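Local coordinates for putative uncharacterized protein (Archaeoglobus fulgidus, PDB 4KPP) that probably moves calcium ions across the membrane in exchange for protons, as a helical transporter of the sodium/calcium exchanger family, at residues A107-I112 / V246-P251; L76-V81 / L252-P257. All blocks are in the same frame, centred on the assembly; numbering follows the deposited sequence.

Contact 1: A107-I112 / V246-P251; sequences ANRLLI and VQWIAP
Ala107 and Pro251 make the closely packed part of this contact, where the CA atoms of the two helices come within 5.1 Å of each other. The pyrrolidine ring lies against the backbone of Ala107, with Pro251 CB 3.8 Å from Ala107 CA and Pro251 CG 3.8 Å from Ala107 N. One turn on, Leu110 points its CB toward the second helix; its CG lies anti to the backbone N (chi1 -176°), and CD2 comes within 4.1 Å of Pro251 C. The looser side rests on the far ends of a charged and an aromatic side chain. Trp248 points its CB away, yet its ring swings back and offers an edge to the guanidinium, Arg109 NH2 lying 3.6 Å from Trp248 CH2 with the two planes 72° apart. The stronger hold on Arg109 comes from elsewhere: a salt bridge from NH2 to Glu316, and hydrogen bonds to Gln351 and Thr320. An alanine in place of Arg109 would probably leave Glu316 without its charged mate and open a gap beside the indole edge. With no hydrogen bond between the segments, the helices meet by apolar packing at Pro251, while the arginine's charge is committed to other helices of the bundle.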
ATOM      1  N   ALA A 107       4.364  -3.131   5.647  1.00 17.93           N
ATOM      2  CA  ALA A 107       3.845  -2.655   4.371  1.00 19.33           C
ATOM      3  C   ALA A 107       4.160  -1.177   4.165  1.00 22.73           C
ATOM      4  O   ALA A 107       4.668  -0.789   3.113  1.00 22.18           O
ATOM      5  CB  ALA A 107       2.346  -2.909   4.274  1.00 16.49           C
ATOM      6  N   ASN A 108       3.875  -0.365   5.181  1.00 23.08           N
ATOM      7  CA  ASN A 108       4.121   1.074   5.119  1.00 18.94           C
ATOM      8  C   ASN A 108       5.584   1.437   4.923  1.00 16.97           C
ATOM      9  O   ASN A 108       5.917   2.244   4.060  1.00 19.38           O
ATOM     10  CB  ASN A 108       3.591   1.772   6.375  1.00 17.96           C
ATOM     11  CG  ASN A 108       2.112   2.069   6.294  1.00 15.97           C
ATOM     12  OD1 ASN A 108       1.707   3.149   5.869  1.00 23.05           O
ATOM     13  ND2 ASN A 108       1.296   1.107   6.694  1.00 14.76           N
ATOM     14  N   ARG A 109       6.456   0.847   5.733  1.00 20.79           N
ATOM     15  CA  ARG A 109       7.873   1.188   5.692  1.00 23.44           C
ATOM     16  C   ARG A 109       8.561   0.683   4.427  1.00 25.42           C
ATOM     17  O   ARG A 109       9.453   1.344   3.889  1.00 32.57           O
ATOM     18  CB  ARG A 109       8.593   0.697   6.954  1.00 24.00           C
ATOM     19  CG  ARG A 109       8.055   1.322   8.237  1.00 22.30           C
ATOM     20  CD  ARG A 109       9.159   1.574   9.259  1.00 21.07           C
ATOM     21  NE  ARG A 109       9.827   0.343   9.669  1.00 23.70           N
ATOM     22  CZ  ARG A 109       9.400  -0.449  10.647  1.00 20.57           C
ATOM     23  NH1 ARG A 109       8.298  -0.143  11.317  1.00 23.56           N
ATOM     24  NH2 ARG A 109      10.072  -1.549  10.951  1.00 18.73           N
ATOM     25  N   LEU A 110       8.132  -0.480   3.949  1.00 24.21           N
ATOM     26  CA  LEU A 110       8.663  -1.043   2.714  1.00 31.31           C
ATOM     27  C   LEU A 110       8.283  -0.167   1.531  1.00 29.31           C
ATOM     28  O   LEU A 110       9.061   0.007   0.595  1.00 31.03           O
ATOM     29  CB  LEU A 110       8.120  -2.455   2.496  1.00 36.69           C
ATOM     30  CG  LEU A 110       8.655  -3.225   1.289  1.00 39.19           C
ATOM     31  CD1 LEU A 110       9.894  -4.027   1.667  1.00 39.27           C
ATOM     32  CD2 LEU A 110       7.575  -4.119   0.696  1.00 38.05           C
ATOM     33  N   LEU A 111       7.074   0.383   1.585  1.00 24.01           N
ATOM     34  CA  LEU A 111       6.550   1.207   0.505  1.00 25.05           C
ATOM     35  C   LEU A 111       7.410   2.453   0.314  1.00 24.86           C
ATOM     36  O   LEU A 111       7.735   2.834  -0.807  1.00 27.59           O
ATOM     37  CB  LEU A 111       5.119   1.623   0.829  1.00 24.97           C
ATOM     38  CG  LEU A 111       4.089   1.782  -0.287  1.00 26.28           C
ATOM     39  CD1 LEU A 111       3.098   2.864   0.112  1.00 24.17           C
ATOM     40  CD2 LEU A 111       4.709   2.076  -1.654  1.00 25.12           C
ATOM     41  N   ILE A 112       7.773   3.091   1.418  1.00 25.15           N
ATOM     42  CA  ILE A 112       8.589   4.293   1.356  1.00 28.83           C
ATOM     43  C   ILE A 112      10.064   3.951   1.227  1.00 29.14           C
ATOM     44  O   ILE A 112      10.748   4.459   0.339  1.00 32.48           O
ATOM     45  CB  ILE A 112       8.361   5.193   2.588  1.00 29.87           C
ATOM     46  CG1 ILE A 112       6.909   5.674   2.616  1.00 24.95           C
ATOM     47  CG2 ILE A 112       9.330   6.376   2.578  1.00 29.03           C
ATOM     48  CD1 ILE A 112       6.574   6.519   3.811  1.00 24.82           C
ATOM     49  N   VAL A 246       6.191 -12.183   8.290  1.00 27.15           N
ATOM     50  CA  VAL A 246       4.981 -11.375   8.418  1.00 26.53           C
ATOM     51  C   VAL A 246       5.218  -9.914   8.037  1.00 26.39           C
ATOM     52  O   VAL A 246       4.392  -9.292   7.367  1.00 22.84           O
ATOM     53  CB  VAL A 246       4.425 -11.442   9.862  1.00 26.63           C
ATOM     54  CG1 VAL A 246       3.341 -10.391  10.081  1.00 29.81           C
ATOM     55  CG2 VAL A 246       3.895 -12.833  10.160  1.00 20.59           C
ATOM     56  N   GLN A 247       6.362  -9.380   8.447  1.00 29.93           N
ATOM     57  CA  GLN A 247       6.641  -7.959   8.280  1.00 26.72           C
ATOM     58  C   GLN A 247       7.287  -7.619   6.941  1.00 28.67           C
ATOM     59  O   GLN A 247       7.012  -6.564   6.367  1.00 30.16           O
ATOM     60  CB  GLN A 247       7.523  -7.463   9.424  1.00 29.31           C
ATOM     61  CG  GLN A 247       7.629  -5.961   9.532  1.00 37.81           C
ATOM     62  CD  GLN A 247       8.212  -5.518  10.861  1.00 38.81           C
ATOM     63  OE1 GLN A 247       7.797  -4.506  11.422  1.00 42.49           O
ATOM     64  NE2 GLN A 247       9.178  -6.273  11.368  1.00 33.38           N
ATOM     65  N   TRP A 248       8.143  -8.504   6.438  1.00 26.11           N
ATOM     66  CA  TRP A 248       8.931  -8.170   5.252  1.00 26.92           C
ATOM     67  C   TRP A 248       8.605  -8.988   4.005  1.00 27.20           C
ATOM     68  O   TRP A 248       8.536  -8.439   2.904  1.00 30.17           O
ATOM     69  CB  TRP A 248      10.429  -8.232   5.563  1.00 27.68           C
ATOM     70  CG  TRP A 248      10.818  -7.399   6.747  1.00 28.52           C
ATOM     71  CD1 TRP A 248      11.433  -7.831   7.885  1.00 28.08           C
ATOM     72  CD2 TRP A 248      10.604  -5.990   6.918  1.00 24.73           C
ATOM     73  NE1 TRP A 248      11.623  -6.783   8.748  1.00 28.33           N
ATOM     74  CE2 TRP A 248      11.124  -5.641   8.179  1.00 25.35           C
ATOM     75  CE3 TRP A 248      10.032  -4.990   6.126  1.00 25.53           C
ATOM     76  CZ2 TRP A 248      11.087  -4.335   8.669  1.00 26.51           C
ATOM     77  CZ3 TRP A 248       9.995  -3.693   6.614  1.00 27.17           C
ATOM     78  CH2 TRP A 248      10.520  -3.377   7.872  1.00 26.14           C
ATOM     79  N   ILE A 249       8.409 -10.291   4.169  1.00 24.91           N
ATOM     80  CA  ILE A 249       8.152 -11.147   3.016  1.00 27.66           C
ATOM     81  C   ILE A 249       6.721 -11.010   2.506  1.00 27.21           C
ATOM     82  O   ILE A 249       6.501 -10.841   1.308  1.00 31.37           O
ATOM     83  CB  ILE A 249       8.472 -12.625   3.306  1.00 31.75           C
ATOM     84  CG1 ILE A 249       9.941 -12.778   3.701  1.00 33.24           C
ATOM     85  CG2 ILE A 249       8.174 -13.484   2.087  1.00 33.71           C
ATOM     86  CD1 ILE A 249      10.347 -14.208   3.984  1.00 38.58           C
ATOM     87  N   ALA A 250       5.753 -11.073   3.415  1.00 27.33           N
ATOM     88  CA  ALA A 250       4.344 -10.958   3.037  1.00 25.49           C
ATOM     89  C   ALA A 250       3.980  -9.645   2.323  1.00 28.87           C
ATOM     90  O   ALA A 250       3.287  -9.678   1.309  1.00 32.45           O
ATOM     91  CB  ALA A 250       3.422 -11.213   4.241  1.00 18.07           C
ATOM     92  N   PRO A 251       4.431  -8.488   2.844  1.00 33.23           N
ATOM     93  CA  PRO A 251       4.101  -7.266   2.101  1.00 36.50           C
ATOM     94  C   PRO A 251       4.826  -7.179   0.761  1.00 43.89           C
ATOM     95  O   PRO A 251       4.317  -6.547  -0.167  1.00 45.76           O
ATOM     96  CB  PRO A 251       4.586  -6.147   3.030  1.00 30.95           C
ATOM     97  CG  PRO A 251       4.597  -6.752   4.375  1.00 31.95           C
ATOM     98  CD  PRO A 251       5.015  -8.173   4.161  1.00 33.22           C
TER

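Contact 2: L76-V81 / L252-P257; sequences LPEYAV and LASESP
Two transmembrane helices, one from each of the two sodium/calcium exchanger regions of the chain, meet here near the centre of the bundle. The segments 76-81 and 252-257 run nearly antiparallel, at 160°, with their axes 8.2 Å apart. Ser254 fills the middle of the contact. Its CB stands 3.7 Å from Glu78 N, and Pro77 CB packs against the same Ser254 CB at 4.0 Å, while Val81 CG2 comes up to Ser254 OG from the following turn, also at 4.0 Å. The small serine thus lets the backbones approach closely. Its OG lies beside its own backbone N (chi1 -59°) and is bonded to Ala250 O in the preceding turn, so the hydroxyl is satisfied within its own helix. Next to it the two glutamates cross. Glu255 OE1 rests on the aliphatic part of Glu78, 3.5 Å from Glu78 CB, and the carboxylate planes are 60° apart. The nearest carboxylate oxygens, Glu78 OE2 and Glu255 OE1, are 4.3 Å from each other; Glu255 OE2 is held by Gln285, with Glu258 close to it, and Asp82 lies close to Glu78 OE1. Two buried acids, one from each exchanger region, thus come near each other, an arrangement consistent with a cation path between the regions, although the calcium bound in this structure lies elsewhere, at Ile330, Asp333, Lys335 and Glu340.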
ATOM      1  N   LEU A  76      -4.938  -4.110  -2.828  1.00 31.70           N
ATOM      2  CA  LEU A  76      -5.918  -5.010  -2.229  1.00 33.29           C
ATOM      3  C   LEU A  76      -5.309  -6.270  -1.582  1.00 32.75           C
ATOM      4  O   LEU A  76      -5.778  -6.695  -0.526  1.00 33.91           O
ATOM      5  CB  LEU A  76      -6.995  -5.388  -3.252  1.00 37.20           C
ATOM      6  CG  LEU A  76      -8.451  -5.250  -2.805  1.00 44.25           C
ATOM      7  CD1 LEU A  76      -8.693  -3.895  -2.149  1.00 46.44           C
ATOM      8  CD2 LEU A  76      -9.395  -5.449  -3.986  1.00 45.61           C
ATOM      9  N   PRO A  77      -4.281  -6.880  -2.212  1.00 28.63           N
ATOM     10  CA  PRO A  77      -3.661  -8.026  -1.536  1.00 28.81           C
ATOM     11  C   PRO A  77      -3.122  -7.691  -0.144  1.00 27.72           C
ATOM     12  O   PRO A  77      -3.134  -8.550   0.737  1.00 28.36           O
ATOM     13  CB  PRO A  77      -2.505  -8.387  -2.468  1.00 29.87           C
ATOM     14  CG  PRO A  77      -2.975  -7.985  -3.808  1.00 26.54           C
ATOM     15  CD  PRO A  77      -3.788  -6.744  -3.597  1.00 26.69           C
ATOM     16  N   GLU A  78      -2.665  -6.461   0.056  1.00 24.39           N
ATOM     17  CA  GLU A  78      -2.168  -6.070   1.367  1.00 24.82           C
ATOM     18  C   GLU A  78      -3.303  -6.011   2.386  1.00 23.09           C
ATOM     19  O   GLU A  78      -3.143  -6.437   3.532  1.00 21.31           O
ATOM     20  CB  GLU A  78      -1.428  -4.732   1.304  1.00 21.48           C
ATOM     21  CG  GLU A  78      -1.139  -4.119   2.673  1.00 21.35           C
ATOM     22  CD  GLU A  78      -0.349  -5.044   3.597  1.00 27.08           C
ATOM     23  OE1 GLU A  78      -0.470  -4.895   4.833  1.00 28.01           O
ATOM     24  OE2 GLU A  78       0.399  -5.911   3.097  1.00 22.63           O
ATOM     25  N   TYR A  79      -4.448  -5.485   1.966  1.00 19.23           N
ATOM     26  CA  TYR A  79      -5.609  -5.421   2.844  1.00 24.04           C
ATOM     27  C   TYR A  79      -6.121  -6.815   3.179  1.00 27.05           C
ATOM     28  O   TYR A  79      -6.567  -7.066   4.297  1.00 32.02           O
ATOM     29  CB  TYR A  79      -6.722  -4.572   2.223  1.00 23.09           C
ATOM     30  CG  TYR A  79      -6.475  -3.089   2.353  1.00 23.71           C
ATOM     31  CD1 TYR A  79      -5.538  -2.451   1.551  1.00 20.81           C
ATOM     32  CD2 TYR A  79      -7.171  -2.329   3.285  1.00 21.43           C
ATOM     33  CE1 TYR A  79      -5.302  -1.098   1.673  1.00 18.19           C
ATOM     34  CE2 TYR A  79      -6.943  -0.975   3.412  1.00 19.24           C
ATOM     35  CZ  TYR A  79      -6.009  -0.363   2.603  1.00 19.21           C
ATOM     36  OH  TYR A  79      -5.773   0.985   2.723  1.00 20.30           O
ATOM     37  N   ALA A  80      -6.042  -7.720   2.210  1.00 28.45           N
ATOM     38  CA  ALA A  80      -6.547  -9.075   2.397  1.00 28.55           C
ATOM     39  C   ALA A  80      -5.640  -9.900   3.303  1.00 24.66           C
ATOM     40  O   ALA A  80      -6.121 -10.631   4.167  1.00 23.99           O
ATOM     41  CB  ALA A  80      -6.732  -9.760   1.056  1.00 29.79           C
ATOM     42  N   VAL A  81      -4.331  -9.781   3.102  1.00 19.50           N
ATOM     43  CA  VAL A  81      -3.361 -10.486   3.936  1.00 20.75           C
ATOM     44  C   VAL A  81      -3.343  -9.929   5.358  1.00 25.13           C
ATOM     45  O   VAL A  81      -3.392 -10.687   6.330  1.00 24.84           O
ATOM     46  CB  VAL A  81      -1.938 -10.427   3.335  1.00 21.21           C
ATOM     47  CG1 VAL A  81      -0.911 -10.964   4.329  1.00 17.17           C
ATOM     48  CG2 VAL A  81      -1.877 -11.204   2.026  1.00 19.58           C
ATOM     49  N   LEU A 252       5.997  -7.805   0.664  1.00 44.81           N
ATOM     50  CA  LEU A 252       6.761  -7.795  -0.577  1.00 45.73           C
ATOM     51  C   LEU A 252       5.931  -8.415  -1.693  1.00 46.31           C
ATOM     52  O   LEU A 252       5.925  -7.928  -2.821  1.00 48.51           O
ATOM     53  CB  LEU A 252       8.077  -8.556  -0.410  1.00 48.21           C
ATOM     54  CG  LEU A 252       9.158  -8.236  -1.445  1.00 53.86           C
ATOM     55  CD1 LEU A 252       9.694  -6.823  -1.250  1.00 54.03           C
ATOM     56  CD2 LEU A 252      10.286  -9.256  -1.398  1.00 56.40           C
ATOM     57  N   ALA A 253       5.212  -9.481  -1.364  1.00 42.76           N
ATOM     58  CA  ALA A 253       4.347 -10.144  -2.329  1.00 45.40           C
ATOM     59  C   ALA A 253       3.085  -9.332  -2.611  1.00 47.81           C
ATOM     60  O   ALA A 253       2.454  -9.492  -3.657  1.00 51.22           O
ATOM     61  CB  ALA A 253       3.986 -11.538  -1.842  1.00 45.74           C
ATOM     62  N   SER A 254       2.716  -8.464  -1.673  1.00 45.56           N
ATOM     63  CA  SER A 254       1.506  -7.661  -1.812  1.00 41.03           C
ATOM     64  C   SER A 254       1.784  -6.329  -2.510  1.00 39.48           C
ATOM     65  O   SER A 254       0.929  -5.806  -3.223  1.00 40.20           O
ATOM     66  CB  SER A 254       0.860  -7.415  -0.441  1.00 37.45           C
ATOM     67  OG  SER A 254       0.523  -8.633   0.206  1.00 33.50           O
ATOM     68  N   GLU A 255       2.981  -5.787  -2.302  1.00 33.43           N
ATOM     69  CA  GLU A 255       3.335  -4.479  -2.847  1.00 33.62           C
ATOM     70  C   GLU A 255       4.080  -4.580  -4.182  1.00 36.17           C
ATOM     71  O   GLU A 255       4.282  -3.573  -4.862  1.00 41.30           O
ATOM     72  CB  GLU A 255       4.168  -3.684  -1.836  1.00 35.70           C
ATOM     73  CG  GLU A 255       3.531  -3.524  -0.457  1.00 37.61           C
ATOM     74  CD  GLU A 255       2.375  -2.535  -0.436  1.00 41.47           C
ATOM     75  OE1 GLU A 255       1.316  -2.882   0.130  1.00 42.25           O
ATOM     76  OE2 GLU A 255       2.528  -1.413  -0.968  1.00 36.81           O
ATOM     77  N   SER A 256       4.487  -5.790  -4.552  1.00 30.48           N
ATOM     78  CA  SER A 256       5.181  -6.014  -5.825  1.00 33.99           C
ATOM     79  C   SER A 256       4.395  -5.640  -7.095  1.00 37.50           C
ATOM     80  O   SER A 256       4.947  -4.977  -7.976  1.00 37.28           O
ATOM     81  CB  SER A 256       5.698  -7.454  -5.929  1.00 38.01           C
ATOM     82  OG  SER A 256       6.760  -7.675  -5.020  1.00 44.24           O
ATOM     83  N   PRO A 257       3.124  -6.081  -7.212  1.00 37.72           N
ATOM     84  CA  PRO A 257       2.382  -5.715  -8.425  1.00 38.06           C
ATOM     85  C   PRO A 257       2.246  -4.206  -8.577  1.00 34.69           C
ATOM     86  O   PRO A 257       2.323  -3.685  -9.691  1.00 33.63           O
ATOM     87  CB  PRO A 257       1.003  -6.340  -8.192  1.00 37.38           C
ATOM     88  CG  PRO A 257       1.269  -7.491  -7.285  1.00 38.46           C
ATOM     89  CD  PRO A 257       2.352  -7.014  -6.367  1.00 36.32           C
TER

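Overall arrangement
The two contacts lie side by side near the centre of the folded chain, their centres 9 Å apart, and share helix 242-267: contact 1 uses its residues 246-251 and contact 2 the next six. Their other partners, helices 76-91 and 96-127, follow each other in the chain, so the order is 76-81, 107-112, 246-251, 252-257. The contacts also touch directly, Ala107 CB lying 3.5 Å from Glu78 OE1 and Leu111 CG 3.6 Å from Glu255 OE2. Helix 242-267, from the second exchanger region, thereby packs on two consecutive helices of the first, joining the regions through the core; apolar side chains of segment 107-112 border the acidic pair at their interface.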